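Local coordinates for abietadiene synthase, chloroplastic (Abies grandis, PDB 3S9V), which is a largely helical plant protein of the terpene synthase family, combining an N-terminal terpene synthase region with a metal-binding one, at residues D322-L327 against L367-C372; D340-F345 against T381-A386; R591-R596 against A649-E654; M429-A434 against F514-E519. All coordinates share one frame; numbering follows the deposited sequence.

Contact 1 of 4, residues D322-L327 against L367-C372; sequences DTAMGL and LNVNRC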
loop_
_atom_site.group_PDB
_atom_site.type_symbol
_atom_site.label_atom_id
_atom_site.label_comp_id
_atom_site.label_asym_id
_atom_site.label_seq_id
_atom_site.Cartn_x
_atom_site.Cartn_y
_atom_site.Cartn_z
ATOM N N ASP A 322 -1.480 -1.054 -12.484
ATOM C CA ASP A 322 -2.333 -2.201 -12.172
ATOM C C ASP A 322 -1.492 -3.451 -11.906
ATOM O O ASP A 322 -1.845 -4.281 -11.066
ATOM C CB ASP A 322 -3.291 -2.517 -13.325
ATOM C CG ASP A 322 -4.409 -1.508 -13.457
ATOM O OD1 ASP A 322 -4.270 -0.568 -14.268
ATOM O OD2 ASP A 322 -5.427 -1.649 -12.744
ATOM N N THR A 323 -0.391 -3.590 -12.639
ATOM C CA THR A 323 0.483 -4.748 -12.484
ATOM C C THR A 323 1.220 -4.720 -11.153
ATOM O O THR A 323 1.338 -5.741 -10.485
ATOM C CB THR A 323 1.516 -4.833 -13.620
ATOM O OG1 THR A 323 0.831 -4.966 -14.870
ATOM C CG2 THR A 323 2.428 -6.035 -13.415
ATOM N N ALA A 324 1.714 -3.552 -10.769
ATOM C CA ALA A 324 2.413 -3.416 -9.498
ATOM C C ALA A 324 1.439 -3.622 -8.333
ATOM O O ALA A 324 1.784 -4.261 -7.343
ATOM C CB ALA A 324 3.070 -2.049 -9.405
ATOM N N MET A 325 0.228 -3.079 -8.445
ATOM C CA MET A 325 -0.768 -3.244 -7.386
ATOM C C MET A 325 -1.070 -4.730 -7.239
ATOM O O MET A 325 -0.961 -5.301 -6.150
ATOM C CB MET A 325 -2.066 -2.511 -7.732
ATOM C CG MET A 325 -2.187 -1.093 -7.204
ATOM S SD MET A 325 -2.495 -0.984 -5.425
ATOM C CE MET A 325 -0.987 -0.319 -4.944
ATOM N N GLY A 326 -1.448 -5.349 -8.355
ATOM C CA GLY A 326 -1.771 -6.761 -8.344
ATOM C C GLY A 326 -0.634 -7.631 -7.851
ATOM O O GLY A 326 -0.866 -8.572 -7.093
ATOM N N LEU A 327 0.595 -7.333 -8.273
ATOM C CA LEU A 327 1.739 -8.137 -7.843
ATOM C C LEU A 327 1.905 -8.118 -6.322
ATOM O O LEU A 327 2.063 -9.175 -5.706
ATOM C CB LEU A 327 3.034 -7.664 -8.525
ATOM C CG LEU A 327 4.333 -8.304 -8.025
ATOM C CD1 LEU A 327 4.222 -9.824 -8.084
ATOM C CD2 LEU A 327 5.501 -7.810 -8.863
ATOM N N LEU A 367 4.663 5.510 -7.219
ATOM C CA LEU A 367 4.429 5.234 -5.809
ATOM C C LEU A 367 3.956 3.796 -5.585
ATOM O O LEU A 367 4.476 3.100 -4.712
ATOM C CB LEU A 367 3.402 6.201 -5.214
ATOM C CG LEU A 367 2.978 5.818 -3.788
ATOM C CD1 LEU A 367 4.208 5.719 -2.899
ATOM C CD2 LEU A 367 1.998 6.840 -3.231
ATOM N N ASN A 368 2.972 3.347 -6.358
ATOM C CA ASN A 368 2.496 1.977 -6.183
ATOM C C ASN A 368 3.579 0.970 -6.558
ATOM O O ASN A 368 3.645 -0.128 -5.995
ATOM C CB ASN A 368 1.218 1.742 -6.994
ATOM C CG ASN A 368 0.032 2.505 -6.425
ATOM O OD1 ASN A 368 -0.180 2.518 -5.211
ATOM N ND2 ASN A 368 -0.748 3.141 -7.297
ATOM N N VAL A 369 4.438 1.354 -7.498
ATOM C CA VAL A 369 5.535 0.498 -7.912
ATOM C C VAL A 369 6.536 0.431 -6.758
ATOM O O VAL A 369 7.108 -0.622 -6.486
ATOM C CB VAL A 369 6.249 1.050 -9.183
ATOM C CG1 VAL A 369 7.546 0.293 -9.434
ATOM C CG2 VAL A 369 5.338 0.920 -10.395
ATOM N N ASN A 370 6.741 1.552 -6.072
ATOM C CA ASN A 370 7.681 1.594 -4.948
ATOM C C ASN A 370 7.219 0.710 -3.788
ATOM O O ASN A 370 8.014 -0.026 -3.201
ATOM C CB ASN A 370 7.887 3.038 -4.460
ATOM C CG ASN A 370 8.788 3.119 -3.233
ATOM O OD1 ASN A 370 8.337 2.959 -2.102
ATOM N ND2 ASN A 370 10.074 3.354 -3.460
ATOM N N ARG A 371 5.936 0.785 -3.460
ATOM C CA ARG A 371 5.381 -0.038 -2.391
ATOM C C ARG A 371 5.600 -1.512 -2.739
ATOM O O ARG A 371 5.992 -2.314 -1.892
ATOM C CB ARG A 371 3.880 0.241 -2.224
ATOM C CG ARG A 371 3.562 1.645 -1.717
ATOM C CD ARG A 371 2.082 1.952 -1.862
ATOM N NE ARG A 371 1.277 1.139 -0.959
ATOM C CZ ARG A 371 0.004 0.824 -1.162
ATOM N NH1 ARG A 371 -0.636 1.248 -2.247
ATOM N NH2 ARG A 371 -0.629 0.071 -0.275
ATOM N N CYS A 372 5.359 -1.851 -3.999
ATOM C CA CYS A 372 5.527 -3.215 -4.478
ATOM C C CYS A 372 6.983 -3.705 -4.417
ATOM O O CYS A 372 7.248 -4.830 -3.997
ATOM C CB CYS A 372 4.995 -3.319 -5.919
ATOM S SG CYS A 372 5.332 -4.893 -6.764
#
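Helices 320-332 and 363-373 run side by side in roughly the same direction, their local axes 8.4 Å apart at closest approach and inclined by 29°. So near an approach is consistent with the small residue at its middle: the methyl of Ala324 points toward the partner helix, and its CB lies 3.8 Å from Val369 CA, close to the opposing backbone. Cys372 comes in one turn further on. Its sulfur, held anti to the backbone N (chi1 172°), meets one branch of Leu327, with SG 3.6 Å from CD2, while Cys372 CB rests against the carbonyl oxygen of Ala324. This flank is buried, and its side chains meet by apolar packing.

The other flank is polar, and on its Arg371 side it is partly exposed. Here Met325 bends at chi2 and chi3 to send its terminal methyl obliquely across two polar groups, CE lying 3.0 Å from Asn368 OD1 and 3.1 Å from Arg371 NH1. These are very short approaches for a methyl, and chi1 departs from a staggered value, so the end of the chain looks strained. Arg371 NH1 donates to Asn368 OD1 over 3.3 Å, in the plane of both groups. The same guanidinium has its salt bridge with Asp278 through NH2, and Asn368 ND2 is hydrogen-bonded to Asp321. Asn368 is thus probably a second-shell residue orienting Asp321, which belongs to the sequence Asp319-Ile320-Asp321-Asp322, a match to the DXDD motif carried by the alpha-helical domain of class II terpene synthases.

Contact 2 of 4, residues D340-F345 against T381-A386; sequences DVLKTF and TIMEEA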
loop_
_atom_site.group_PDB
_atom_site.type_symbol
_atom_site.label_atom_id
_atom_site.label_comp_id
_atom_site.label_asym_id
_atom_site.label_seq_id
_atom_site.Cartn_x
_atom_site.Cartn_y
_atom_site.Cartn_z
ATOM N N ASP A 340 8.447 -11.197 -12.404
ATOM C CA ASP A 340 8.839 -11.092 -13.812
ATOM C C ASP A 340 7.874 -10.195 -14.581
ATOM O O ASP A 340 8.217 -9.687 -15.651
ATOM C CB ASP A 340 8.859 -12.461 -14.504
ATOM C CG ASP A 340 9.949 -13.369 -13.983
ATOM O OD1 ASP A 340 11.035 -12.864 -13.627
ATOM O OD2 ASP A 340 9.722 -14.597 -13.949
ATOM N N VAL A 341 6.664 -10.013 -14.047
ATOM C CA VAL A 341 5.666 -9.164 -14.702
ATOM C C VAL A 341 6.181 -7.737 -14.889
ATOM O O VAL A 341 5.804 -7.062 -15.844
ATOM C CB VAL A 341 4.326 -9.094 -13.900
ATOM C CG1 VAL A 341 3.626 -10.437 -13.913
ATOM C CG2 VAL A 341 4.590 -8.651 -12.479
ATOM N N LEU A 342 7.041 -7.284 -13.983
ATOM C CA LEU A 342 7.591 -5.935 -14.066
ATOM C C LEU A 342 8.599 -5.736 -15.200
ATOM O O LEU A 342 8.841 -4.607 -15.625
ATOM C CB LEU A 342 8.250 -5.545 -12.741
ATOM C CG LEU A 342 7.362 -5.435 -11.502
ATOM C CD1 LEU A 342 8.216 -4.986 -10.335
ATOM C CD2 LEU A 342 6.223 -4.437 -11.741
ATOM N N LYS A 343 9.191 -6.822 -15.687
ATOM C CA LYS A 343 10.168 -6.723 -16.770
ATOM C C LYS A 343 9.582 -6.026 -17.995
ATOM O O LYS A 343 10.286 -5.357 -18.747
ATOM C CB LYS A 343 10.683 -8.117 -17.145
ATOM C CG LYS A 343 11.756 -8.666 -16.192
ATOM C CD LYS A 343 12.121 -10.110 -16.540
ATOM C CE LYS A 343 13.414 -10.561 -15.861
ATOM N NZ LYS A 343 13.396 -10.442 -14.376
ATOM N N THR A 344 8.278 -6.172 -18.180
ATOM C CA THR A 344 7.578 -5.555 -19.301
ATOM C C THR A 344 7.695 -4.025 -19.308
ATOM O O THR A 344 7.584 -3.393 -20.364
ATOM C CB THR A 344 6.072 -5.919 -19.259
ATOM O OG1 THR A 344 5.914 -7.326 -19.459
ATOM C CG2 THR A 344 5.298 -5.164 -20.325
ATOM N N PHE A 345 7.924 -3.434 -18.136
ATOM C CA PHE A 345 7.994 -1.981 -18.024
ATOM C C PHE A 345 9.386 -1.369 -17.837
ATOM O O PHE A 345 9.529 -0.151 -17.701
ATOM C CB PHE A 345 7.065 -1.539 -16.896
ATOM C CG PHE A 345 5.669 -2.092 -17.024
ATOM C CD1 PHE A 345 5.323 -3.293 -16.412
ATOM C CD2 PHE A 345 4.717 -1.447 -17.813
ATOM C CE1 PHE A 345 4.055 -3.843 -16.587
ATOM C CE2 PHE A 345 3.450 -1.990 -17.991
ATOM C CZ PHE A 345 3.121 -3.188 -17.377
ATOM N N THR A 381 16.215 -9.430 -8.735
ATOM C CA THR A 381 16.929 -8.236 -9.189
ATOM C C THR A 381 16.003 -7.126 -9.702
ATOM O O THR A 381 16.234 -5.948 -9.438
ATOM C CB THR A 381 17.934 -8.600 -10.304
ATOM O OG1 THR A 381 18.912 -9.505 -9.782
ATOM C CG2 THR A 381 18.632 -7.363 -10.830
ATOM N N ILE A 382 14.957 -7.500 -10.431
ATOM C CA ILE A 382 14.027 -6.514 -10.975
ATOM C C ILE A 382 13.386 -5.652 -9.879
ATOM O O ILE A 382 13.198 -4.458 -10.070
ATOM C CB ILE A 382 12.906 -7.199 -11.799
ATOM C CG1 ILE A 382 12.098 -6.151 -12.564
ATOM C CG2 ILE A 382 11.991 -7.994 -10.886
ATOM C CD1 ILE A 382 12.882 -5.467 -13.659
ATOM N N MET A 383 13.060 -6.258 -8.740
ATOM C CA MET A 383 12.438 -5.531 -7.635
ATOM C C MET A 383 13.405 -4.518 -7.039
ATOM O O MET A 383 12.995 -3.451 -6.597
ATOM C CB MET A 383 11.965 -6.509 -6.545
ATOM C CG MET A 383 10.836 -7.451 -6.982
ATOM S SD MET A 383 9.215 -6.652 -7.213
ATOM C CE MET A 383 8.421 -7.089 -5.688
ATOM N N GLU A 384 14.688 -4.862 -7.018
ATOM C CA GLU A 384 15.717 -3.967 -6.494
ATOM C C GLU A 384 15.831 -2.771 -7.436
ATOM O O GLU A 384 15.912 -1.624 -6.999
ATOM C CB GLU A 384 17.057 -4.694 -6.428
ATOM C CG GLU A 384 18.157 -3.951 -5.693
ATOM C CD GLU A 384 19.503 -4.662 -5.812
ATOM O OE1 GLU A 384 19.546 -5.906 -5.631
ATOM O OE2 GLU A 384 20.517 -3.977 -6.082
ATOM N N GLU A 385 15.838 -3.042 -8.739
ATOM C CA GLU A 385 15.922 -1.968 -9.729
ATOM C C GLU A 385 14.685 -1.070 -9.635
ATOM O O GLU A 385 14.793 0.144 -9.769
ATOM C CB GLU A 385 16.021 -2.540 -11.147
ATOM C CG GLU A 385 17.127 -3.565 -11.337
ATOM C CD GLU A 385 17.254 -4.036 -12.780
ATOM O OE1 GLU A 385 16.247 -4.507 -13.360
ATOM O OE2 GLU A 385 18.367 -3.940 -13.335
ATOM N N ALA A 386 13.515 -1.670 -9.408
ATOM C CA ALA A 386 12.276 -0.903 -9.304
ATOM C C ALA A 386 12.359 -0.001 -8.088
ATOM O O ALA A 386 11.962 1.156 -8.141
ATOM C CB ALA A 386 11.061 -1.834 -9.186
#
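In the all-helical N-terminal terpene synthase region, a loop that follows helix 320-332 packs against the first turns of helix 381-397. Residues 340-344 curl in a helix-like way, with backbone bonds spanning three residues, such as Phe345 N to Leu342 O, and this curl presents Leu342 toward the helix as the main bump. Leu342 fits a hollow formed by Ile382, Met383 and Ala386. Its CB lies against Ile382 CG1 at 3.9 Å, at the near wall. Farther out, the CD1 branch reaches Met383 SD at 3.7 Å, the two side chains crossing at about a right angle, and stays more loosely 4.4 Å from Ala386 CB.

Ile382 is a bump in its own right. Its CG1 is anti to the backbone N (chi1 -170°) and extends toward the loop, where Ser339, Arg346 and Phe352 also touch the side chain. Behind the hollow stands helix 363-373, which meets Met383 through Cys372 and Ala386 through Val369. At the exposed rim, Lys343 lays its chain obliquely past Ile382, with NZ 4.2 Å from Ile382 CB. A final bend at chi4 also brings Lys343 NZ into a weak, 3.5 Å salt bridge with OD1 of Asp340.

Contact 3 of 4, residues R591-R596 against A649-E654; sequences RERQGR and ALFTGE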
loop_
_atom_site.group_PDB
_atom_site.type_symbol
_atom_site.label_atom_id
_atom_site.label_comp_id
_atom_site.label_asym_id
_atom_site.label_seq_id
_atom_site.Cartn_x
_atom_site.Cartn_y
_atom_site.Cartn_z
ATOM N N ARG A 591 -1.994 -22.626 30.763
ATOM C CA ARG A 591 -2.398 -24.022 30.900
ATOM C C ARG A 591 -3.886 -24.179 30.566
ATOM O O ARG A 591 -4.305 -25.181 29.986
ATOM C CB ARG A 591 -2.135 -24.519 32.326
ATOM C CG ARG A 591 -2.652 -25.921 32.572
ATOM C CD ARG A 591 -2.244 -26.470 33.937
ATOM N NE ARG A 591 -2.733 -25.680 35.069
ATOM C CZ ARG A 591 -2.036 -24.727 35.682
ATOM N NH1 ARG A 591 -2.569 -24.068 36.704
ATOM N NH2 ARG A 591 -0.801 -24.436 35.286
ATOM N N GLU A 592 -4.675 -23.177 30.925
ATOM C CA GLU A 592 -6.107 -23.221 30.668
ATOM C C GLU A 592 -6.465 -23.004 29.198
ATOM O O GLU A 592 -7.454 -23.552 28.712
ATOM C CB GLU A 592 -6.808 -22.186 31.547
ATOM C CG GLU A 592 -6.561 -22.430 33.028
ATOM C CD GLU A 592 -6.954 -21.258 33.900
ATOM O OE1 GLU A 592 -6.645 -21.298 35.112
ATOM O OE2 GLU A 592 -7.569 -20.300 33.378
ATOM N N ARG A 593 -5.658 -22.217 28.491
ATOM C CA ARG A 593 -5.915 -21.940 27.079
ATOM C C ARG A 593 -5.253 -22.961 26.154
ATOM O O ARG A 593 -5.549 -23.005 24.963
ATOM C CB ARG A 593 -5.437 -20.523 26.729
ATOM C CG ARG A 593 -6.046 -19.448 27.624
ATOM C CD ARG A 593 -5.572 -18.041 27.283
ATOM N NE ARG A 593 -6.004 -17.616 25.953
ATOM C CZ ARG A 593 -6.488 -16.408 25.678
ATOM N NH1 ARG A 593 -6.854 -16.100 24.439
ATOM N NH2 ARG A 593 -6.618 -15.507 26.643
ATOM N N GLN A 594 -4.371 -23.788 26.704
ATOM C CA GLN A 594 -3.674 -24.792 25.912
ATOM C C GLN A 594 -4.120 -26.224 26.192
ATOM O O GLN A 594 -3.805 -27.137 25.433
ATOM C CB GLN A 594 -2.164 -24.687 26.139
ATOM C CG GLN A 594 -1.531 -23.440 25.553
ATOM C CD GLN A 594 -1.833 -23.283 24.076
ATOM O OE1 GLN A 594 -1.780 -24.250 23.312
ATOM N NE2 GLN A 594 -2.145 -22.062 23.665
ATOM N N GLY A 595 -4.840 -26.424 27.287
ATOM C CA GLY A 595 -5.305 -27.759 27.610
ATOM C C GLY A 595 -4.227 -28.674 28.156
ATOM O O GLY A 595 -4.410 -29.890 28.211
ATOM N N ARG A 596 -3.096 -28.101 28.555
ATOM C CA ARG A 596 -1.995 -28.879 29.122
ATOM C C ARG A 596 -1.081 -27.939 29.899
ATOM O O ARG A 596 -1.181 -26.721 29.762
ATOM C CB ARG A 596 -1.198 -29.587 28.016
ATOM C CG ARG A 596 -0.486 -28.652 27.046
ATOM C CD ARG A 596 0.357 -29.421 26.041
ATOM N NE ARG A 596 0.868 -28.552 24.984
ATOM C CZ ARG A 596 1.799 -27.618 25.158
ATOM N NH1 ARG A 596 2.339 -27.426 26.356
ATOM N NH2 ARG A 596 2.187 -26.868 24.132
ATOM N N ALA A 649 2.777 -16.609 21.813
ATOM C CA ALA A 649 2.126 -17.578 20.930
ATOM C C ALA A 649 1.185 -18.554 21.643
ATOM O O ALA A 649 0.467 -19.314 20.994
ATOM C CB ALA A 649 3.184 -18.362 20.153
ATOM N N LEU A 650 1.208 -18.553 22.970
ATOM C CA LEU A 650 0.333 -19.426 23.749
ATOM C C LEU A 650 -1.015 -18.751 23.973
ATOM O O LEU A 650 -1.965 -19.389 24.413
ATOM C CB LEU A 650 0.946 -19.715 25.121
ATOM C CG LEU A 650 2.038 -20.765 25.316
ATOM C CD1 LEU A 650 2.999 -20.762 24.159
ATOM C CD2 LEU A 650 2.747 -20.465 26.628
ATOM N N PHE A 651 -1.101 -17.462 23.663
ATOM C CA PHE A 651 -2.334 -16.723 23.909
ATOM C C PHE A 651 -3.033 -16.090 22.709
ATOM O O PHE A 651 -3.607 -15.009 22.823
ATOM C CB PHE A 651 -2.064 -15.654 24.974
ATOM C CG PHE A 651 -1.477 -16.208 26.243
ATOM C CD1 PHE A 651 -0.126 -16.541 26.314
ATOM C CD2 PHE A 651 -2.285 -16.435 27.357
ATOM C CE1 PHE A 651 0.412 -17.093 27.474
ATOM C CE2 PHE A 651 -1.759 -16.987 28.521
ATOM C CZ PHE A 651 -0.408 -17.318 28.583
ATOM N N THR A 652 -3.019 -16.780 21.576
ATOM C CA THR A 652 -3.653 -16.273 20.357
ATOM C C THR A 652 -5.162 -16.529 20.306
ATOM O O THR A 652 -5.903 -15.809 19.636
ATOM C CB THR A 652 -3.025 -16.915 19.119
ATOM O OG1 THR A 652 -3.183 -18.335 19.199
ATOM C CG2 THR A 652 -1.532 -16.574 19.036
ATOM N N GLY A 653 -5.613 -17.557 21.015
ATOM C CA GLY A 653 -7.027 -17.879 21.015
ATOM C C GLY A 653 -7.258 -19.277 20.484
ATOM O O GLY A 653 -8.377 -19.784 20.514
ATOM N N GLU A 654 -6.187 -19.895 19.991
ATOM C CA GLU A 654 -6.242 -21.252 19.461
ATOM C C GLU A 654 -5.135 -22.087 20.084
ATOM O O GLU A 654 -4.061 -21.574 20.392
ATOM C CB GLU A 654 -6.066 -21.247 17.943
ATOM C CG GLU A 654 -7.198 -20.574 17.190
ATOM C CD GLU A 654 -8.558 -21.148 17.549
ATOM O OE1 GLU A 654 -8.705 -22.391 17.528
ATOM O OE2 GLU A 654 -9.479 -20.356 17.845
HETATM O O HOH W 1 -4.533 -19.124 23.445
#
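Helix 570-594 stops as Gly595 turns to a positive phi of 75°, and facing this end the irregular segment 649-654 makes a turn of its own, with Gly653 at a phi of 120° that favours a residue lacking CB. The junction belongs to the metal-binding region of the terpene synthase fold, where a helix end meets the loop between helices 641-648 and 658-661.

Gln594 carries the polar part. With its chain bent at chi2, the carboxamide presents NE2 to the carbonyl oxygen of Leu650, giving a 2.8 Å hydrogen bond that is somewhat bent at 141°. The oxygen lies near the amide plane of Gln594, whereas the donor sits above the carbonyl plane of Leu650. Gln594 OE1 in turn accepts from the backbone N of Leu656, so both ends of the amide hold the same loop.

Arg593 covers the neighbouring flank. Its aliphatic chain crosses Phe651 at about a right angle, CD lying 3.7 Å from ring atom CD2, and beyond it the guanidinium has Phe651 O over one face and Gly653 CA, 3.9 Å from NH1, at its edge. Lys522 of helix 521-541 touches both Arg593 and Phe651. One water fills the corner, accepting from Arg593 NE at 3.3 Å and from Gly653 N at 3.1 Å, and donating to Leu650 O, 2.8 Å away, which thereby receives a second hydrogen bond.

Contact 4 of 4, residues M429-A434 against F514-E519; sequences MPRLEA and FIFEPE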
loop_
_atom_site.group_PDB
_atom_site.type_symbol
_atom_site.label_atom_id
_atom_site.label_comp_id
_atom_site.label_asym_id
_atom_site.label_seq_id
_atom_site.Cartn_x
_atom_site.Cartn_y
_atom_site.Cartn_z
ATOM N N MET A 429 4.254 -0.174 10.519
ATOM C CA MET A 429 3.381 -0.950 11.398
ATOM C C MET A 429 1.936 -0.622 11.008
ATOM O O MET A 429 1.606 0.533 10.744
ATOM C CB MET A 429 3.627 -0.583 12.868
ATOM C CG MET A 429 5.108 -0.466 13.266
ATOM S SD MET A 429 6.118 -1.909 12.849
ATOM C CE MET A 429 5.151 -3.198 13.645
ATOM N N PRO A 430 1.058 -1.635 10.974
ATOM C CA PRO A 430 -0.357 -1.486 10.612
ATOM C C PRO A 430 -1.107 -0.259 11.143
ATOM O O PRO A 430 -1.744 0.462 10.365
ATOM C CB PRO A 430 -0.973 -2.797 11.097
ATOM C CG PRO A 430 0.134 -3.775 10.878
ATOM C CD PRO A 430 1.346 -3.019 11.396
ATOM N N ARG A 431 -1.052 -0.013 12.449
ATOM C CA ARG A 431 -1.766 1.138 13.001
ATOM C C ARG A 431 -1.202 2.464 12.495
ATOM O O ARG A 431 -1.957 3.381 12.164
ATOM C CB ARG A 431 -1.739 1.118 14.533
ATOM C CG ARG A 431 -2.553 -0.004 15.168
ATOM C CD ARG A 431 -4.062 0.217 15.030
ATOM N NE ARG A 431 -4.576 -0.255 13.750
ATOM C CZ ARG A 431 -5.841 -0.136 13.361
ATOM N NH1 ARG A 431 -6.739 0.449 14.151
ATOM N NH2 ARG A 431 -6.217 -0.627 12.190
ATOM N N LEU A 432 0.121 2.569 12.427
ATOM C CA LEU A 432 0.740 3.805 11.957
ATOM C C LEU A 432 0.421 4.072 10.482
ATOM O O LEU A 432 0.168 5.222 10.096
ATOM C CB LEU A 432 2.252 3.752 12.187
ATOM C CG LEU A 432 2.625 3.653 13.671
ATOM C CD1 LEU A 432 4.138 3.577 13.842
ATOM C CD2 LEU A 432 2.064 4.870 14.401
ATOM N N GLU A 433 0.430 3.022 9.659
ATOM C CA GLU A 433 0.115 3.184 8.243
ATOM C C GLU A 433 -1.365 3.520 8.116
ATOM O O GLU A 433 -1.751 4.380 7.331
ATOM C CB GLU A 433 0.403 1.908 7.443
ATOM C CG GLU A 433 0.131 2.086 5.942
ATOM C CD GLU A 433 0.557 0.894 5.089
ATOM O OE1 GLU A 433 1.719 0.451 5.217
ATOM O OE2 GLU A 433 -0.266 0.410 4.278
ATOM N N ALA A 434 -2.191 2.841 8.900
ATOM C CA ALA A 434 -3.622 3.084 8.855
ATOM C C ALA A 434 -3.935 4.524 9.241
ATOM O O ALA A 434 -4.798 5.166 8.629
ATOM C CB ALA A 434 -4.352 2.115 9.781
ATOM N N PHE A 514 0.640 -3.597 15.943
ATOM C CA PHE A 514 0.409 -4.612 14.914
ATOM C C PHE A 514 -0.665 -5.664 15.187
ATOM O O PHE A 514 -1.373 -6.053 14.262
ATOM C CB PHE A 514 1.738 -5.276 14.488
ATOM C CG PHE A 514 2.422 -6.073 15.573
ATOM C CD1 PHE A 514 2.036 -7.383 15.847
ATOM C CD2 PHE A 514 3.476 -5.520 16.298
ATOM C CE1 PHE A 514 2.691 -8.141 16.833
ATOM C CE2 PHE A 514 4.140 -6.262 17.283
ATOM C CZ PHE A 514 3.744 -7.576 17.551
ATOM N N ILE A 515 -0.795 -6.143 16.422
ATOM C CA ILE A 515 -1.856 -7.116 16.740
ATOM C C ILE A 515 -2.847 -6.368 17.612
ATOM O O ILE A 515 -3.042 -6.666 18.788
ATOM C CB ILE A 515 -1.335 -8.372 17.499
ATOM C CG1 ILE A 515 -0.462 -7.965 18.689
ATOM C CG2 ILE A 515 -0.584 -9.275 16.539
ATOM C CD1 ILE A 515 -0.166 -9.113 19.651
ATOM N N PHE A 516 -3.471 -5.384 16.984
ATOM C CA PHE A 516 -4.426 -4.473 17.589
ATOM C C PHE A 516 -5.853 -4.958 17.850
ATOM O O PHE A 516 -6.537 -4.394 18.700
ATOM C CB PHE A 516 -4.490 -3.238 16.706
ATOM C CG PHE A 516 -4.868 -3.548 15.283
ATOM C CD1 PHE A 516 -6.196 -3.548 14.886
ATOM C CD2 PHE A 516 -3.889 -3.881 14.347
ATOM C CE1 PHE A 516 -6.547 -3.873 13.582
ATOM C CE2 PHE A 516 -4.230 -4.210 13.041
ATOM C CZ PHE A 516 -5.561 -4.206 12.659
ATOM N N GLU A 517 -6.311 -5.972 17.125
ATOM C CA GLU A 517 -7.685 -6.451 17.298
ATOM C C GLU A 517 -8.085 -6.683 18.755
ATOM O O GLU A 517 -7.284 -7.164 19.557
ATOM C CB GLU A 517 -7.921 -7.746 16.503
ATOM C CG GLU A 517 -7.769 -7.644 14.980
ATOM C CD GLU A 517 -6.335 -7.851 14.498
ATOM O OE1 GLU A 517 -6.149 -8.522 13.453
ATOM O OE2 GLU A 517 -5.397 -7.348 15.152
ATOM N N PRO A 518 -9.340 -6.342 19.115
ATOM C CA PRO A 518 -9.840 -6.521 20.485
ATOM C C PRO A 518 -9.698 -7.967 20.977
ATOM O O PRO A 518 -9.526 -8.207 22.174
ATOM C CB PRO A 518 -11.308 -6.092 20.379
ATOM C CG PRO A 518 -11.275 -5.048 19.304
ATOM C CD PRO A 518 -10.361 -5.687 18.271
ATOM N N GLU A 519 -9.759 -8.920 20.048
ATOM C CA GLU A 519 -9.658 -10.339 20.376
ATOM C C GLU A 519 -8.298 -10.763 20.922
ATOM O O GLU A 519 -8.191 -11.785 21.599
ATOM C CB GLU A 519 -9.957 -11.195 19.144
ATOM C CG GLU A 519 -11.204 -10.788 18.378
ATOM C CD GLU A 519 -10.888 -10.031 17.097
ATOM O OE1 GLU A 519 -10.405 -10.671 16.131
ATOM O OE2 GLU A 519 -11.118 -8.799 17.062
#
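Bends at chi2 (-71°) and chi3 fold the chain of Arg431 over, and Phe516 takes the crowded first torsion, chi1 57° with CG between the backbone N and the carbonyl carbon, so that guanidinium and ring meet face to face. Their planes are only 13° apart. Arg431 CZ stands 3.8 Å from the centroid of the Phe516 ring, almost on its normal, and NH2 comes to 3.5 Å from CE1. This is a stacked cation-pi pair. NE lies over the centre of the ring, while Glu517 OE2 occupies the opposite face; that carboxylate is salt-bridged through OE1 to Arg745. Arg431 NH2 also makes a weak hydrogen bond to Gly284 O, and Val474 of helix 461-491 touches both side chains.

The pair joins the start of helix 430-440, with Met429 in the N-cap position and Pro430 in the first turn, to the loop that leads into helix 521-541 of the metal-binding terpene synthase region. Pro430 touches both aromatic residues, placing CD 3.8 Å from Phe514 CB and CB 4.0 Å from Phe516 CE2. Met429, bent at chi2 and chi3, runs alongside Phe514 in the same direction, and its CE rests 3.9 Å from ring atom CD2.

Along the chain, contacts 1 and 2 interlock, since their segments alternate, and both fall within the N-terminal terpene synthase region. Their centres are 11 Å apart and they touch: helices 363-373 and 381-397 follow each other, and Thr323 and Leu327 pack on Val341, so the two contacts form one continuous patch of packing. Contact 4 opens after contacts 1 and 2 have closed and closes before contact 3 opens, its centre about 22 Å from those of contacts 1 and 3. Contacts 3 and 4 do not touch, yet helix 741-757 packs against each. Contact 3 lies farthest from the chain centre, its centre about 39 Å from that of contact 1, so the series samples an extended protein from one family region to the other.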